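Local coordinates for D-alanyl-D-alanine carboxypeptidase (Streptococcus pneumoniae R6, PDB 1XP4), which probably removes the terminal D-alanine from peptidoglycan precursor peptides, acting as a serine-type carboxypeptidase in cell-wall synthesis, at residues M126-L131 with N155-S160. Numbering follows the deposited sequence.
Sequences MMRAKL and NIYPGS
Arg-128 and Tyr-157 form a cation-pi stack that ties a surface loop to helix 120-133 in the penicillin-binding, beta-lactamase-like domain. The pair illustrates how one long side chain can bridge a wide gap between backbones, here 12.5 Å from Arg-128 CA to Tyr-157 CA. Arg-128 is extended from CG to NE, with CG placed anti to its own carbonyl carbon, and this reach carries the guanidinium out from the helix to the aromatic ring. Arg-128 CZ sits over the ring face, 4.2 Å from the centroid of the Tyr-157 ring and 20° off the ring normal. The two planes are inclined by 30°, so the stack is close to flat without being strictly parallel. NH2 lies over the middle of the ring, while Arg-128 NH1 lies toward the phenolic end, 3.6 Å from Tyr-157 OH. Polar partners hold both groups: Arg-128 NH2 also hydrogen-bonds to the carbonyl O of Val-141, and Tyr-157 OH is hydrogen-bonded to Asp-125 OD1, about one turn earlier on the helix. On the ring's other face, Pro-158 CD packs near the rim, so that the tyrosine lies between its own successor and the arginine. Pro-158 and Gly-159 are the central residues of a type II beta turn running from Tyr-157 to Ser-160. The contact is at the surface, away from the predicted catalytic residues. The turn is closed at Tyr-157 O, which accepts both Ser-160 N at 3.0 Å and Ser-160 OG at 2.6 Å, the hydroxyl lying 19° out of the carbonyl plane.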
loop_
_atom_site.group_PDB
_atom_site.type_symbol
_atom_site.label_atom_id
_atom_site.label_comp_id
_atom_site.label_asym_id
_atom_site.label_seq_id
_atom_site.Cartn_x
_atom_site.Cartn_y
_atom_site.Cartn_z
HETATM N N MSE A 126 -10.602 -1.940 15.861
HETATM C CA MSE A 126 -9.180 -1.701 15.712
HETATM C C MSE A 126 -8.910 -1.109 14.336
HETATM O O MSE A 126 -8.122 -0.167 14.203
HETATM C CB MSE A 126 -8.385 -3.000 15.888
HETATM C CG MSE A 126 -8.156 -3.400 17.336
HETATM SE SE MSE A 126 -7.193 -5.063 17.557
HETATM C CE MSE A 126 -5.579 -4.608 16.605
HETATM N N MSE A 127 -9.556 -1.643 13.303
HETATM C CA MSE A 127 -9.314 -1.098 11.979
HETATM C C MSE A 127 -9.952 0.279 11.814
HETATM O O MSE A 127 -9.495 1.092 11.002
HETATM C CB MSE A 127 -9.746 -2.083 10.867
HETATM C CG MSE A 127 -10.912 -3.005 11.168
HETATM SE SE MSE A 127 -11.018 -4.587 9.992
HETATM C CE MSE A 127 -11.037 -3.730 8.257
ATOM N N ARG A 128 -10.988 0.564 12.597
ATOM C CA ARG A 128 -11.617 1.879 12.525
ATOM C C ARG A 128 -10.660 2.892 13.141
ATOM O O ARG A 128 -10.540 4.023 12.673
ATOM C CB ARG A 128 -12.940 1.906 13.293
ATOM C CG ARG A 128 -14.043 1.125 12.638
ATOM C CD ARG A 128 -15.344 1.208 13.410
ATOM N NE ARG A 128 -16.413 0.493 12.717
ATOM C CZ ARG A 128 -17.675 0.448 13.133
ATOM N NH1 ARG A 128 -18.025 1.081 14.245
ATOM N NH2 ARG A 128 -18.588 -0.229 12.442
ATOM N N ALA A 129 -9.978 2.469 14.198
ATOM C CA ALA A 129 -9.050 3.341 14.891
ATOM C C ALA A 129 -7.832 3.594 14.035
ATOM O O ALA A 129 -7.396 4.740 13.887
ATOM C CB ALA A 129 -8.640 2.724 16.209
ATOM N N LYS A 130 -7.284 2.518 13.476
ATOM C CA LYS A 130 -6.103 2.604 12.627
ATOM C C LYS A 130 -6.336 3.562 11.458
ATOM O O LYS A 130 -5.474 4.376 11.132
ATOM C CB LYS A 130 -5.738 1.215 12.102
ATOM C CG LYS A 130 -4.517 1.194 11.202
ATOM C CD LYS A 130 -3.284 1.793 11.884
ATOM C CE LYS A 130 -2.773 0.938 13.046
ATOM N NZ LYS A 130 -1.467 1.447 13.577
ATOM N N LEU A 131 -7.497 3.469 10.821
ATOM C CA LEU A 131 -7.778 4.360 9.711
ATOM C C LEU A 131 -7.765 5.817 10.178
ATOM O O LEU A 131 -7.260 6.692 9.475
ATOM C CB LEU A 131 -9.127 4.014 9.064
ATOM C CG LEU A 131 -9.225 2.696 8.279
ATOM C CD1 LEU A 131 -10.598 2.595 7.634
ATOM C CD2 LEU A 131 -8.158 2.634 7.205
ATOM N N ASN A 155 -23.786 -12.951 11.874
ATOM C CA ASN A 155 -22.453 -12.553 12.315
ATOM C C ASN A 155 -22.009 -11.183 11.807
ATOM O O ASN A 155 -20.879 -11.013 11.353
ATOM C CB ASN A 155 -21.435 -13.613 11.894
ATOM C CG ASN A 155 -21.736 -14.975 12.492
ATOM O OD1 ASN A 155 -21.496 -15.210 13.678
ATOM N ND2 ASN A 155 -22.276 -15.879 11.674
ATOM N N ILE A 156 -22.898 -10.201 11.896
ATOM C CA ILE A 156 -22.573 -8.856 11.445
ATOM C C ILE A 156 -22.332 -7.956 12.642
ATOM O O ILE A 156 -22.770 -8.249 13.752
ATOM C CB ILE A 156 -23.713 -8.220 10.611
ATOM C CG1 ILE A 156 -24.943 -8.014 11.496
ATOM C CG2 ILE A 156 -24.031 -9.090 9.397
ATOM C CD1 ILE A 156 -26.012 -7.199 10.844
ATOM N N TYR A 157 -21.641 -6.851 12.395
ATOM C CA TYR A 157 -21.330 -5.884 13.433
ATOM C C TYR A 157 -22.619 -5.363 14.070
ATOM O O TYR A 157 -23.613 -5.125 13.383
ATOM C CB TYR A 157 -20.538 -4.720 12.826
ATOM C CG TYR A 157 -19.865 -3.841 13.846
ATOM C CD1 TYR A 157 -20.577 -2.859 14.529
ATOM C CD2 TYR A 157 -18.523 -4.022 14.164
ATOM C CE1 TYR A 157 -19.968 -2.078 15.512
ATOM C CE2 TYR A 157 -17.905 -3.251 15.145
ATOM C CZ TYR A 157 -18.635 -2.280 15.815
ATOM O OH TYR A 157 -18.031 -1.520 16.786
ATOM N N PRO A 158 -22.623 -5.206 15.402
ATOM C CA PRO A 158 -23.803 -4.705 16.110
ATOM C C PRO A 158 -24.110 -3.290 15.640
ATOM O O PRO A 158 -23.280 -2.388 15.784
ATOM C CB PRO A 158 -23.366 -4.733 17.569
ATOM C CG PRO A 158 -22.419 -5.878 17.604
ATOM C CD PRO A 158 -21.599 -5.655 16.359
ATOM N N GLY A 159 -25.296 -3.099 15.073
ATOM C CA GLY A 159 -25.666 -1.783 14.596
ATOM C C GLY A 159 -25.590 -1.690 13.087
ATOM O O GLY A 159 -26.336 -0.930 12.474
ATOM N N SER A 160 -24.692 -2.460 12.481
ATOM C CA SER A 160 -24.546 -2.443 11.032
ATOM C C SER A 160 -25.793 -3.015 10.354
ATOM O O SER A 160 -26.523 -3.812 10.936
ATOM C CB SER A 160 -23.303 -3.236 10.609
ATOM O OG SER A 160 -23.457 -4.622 10.850
#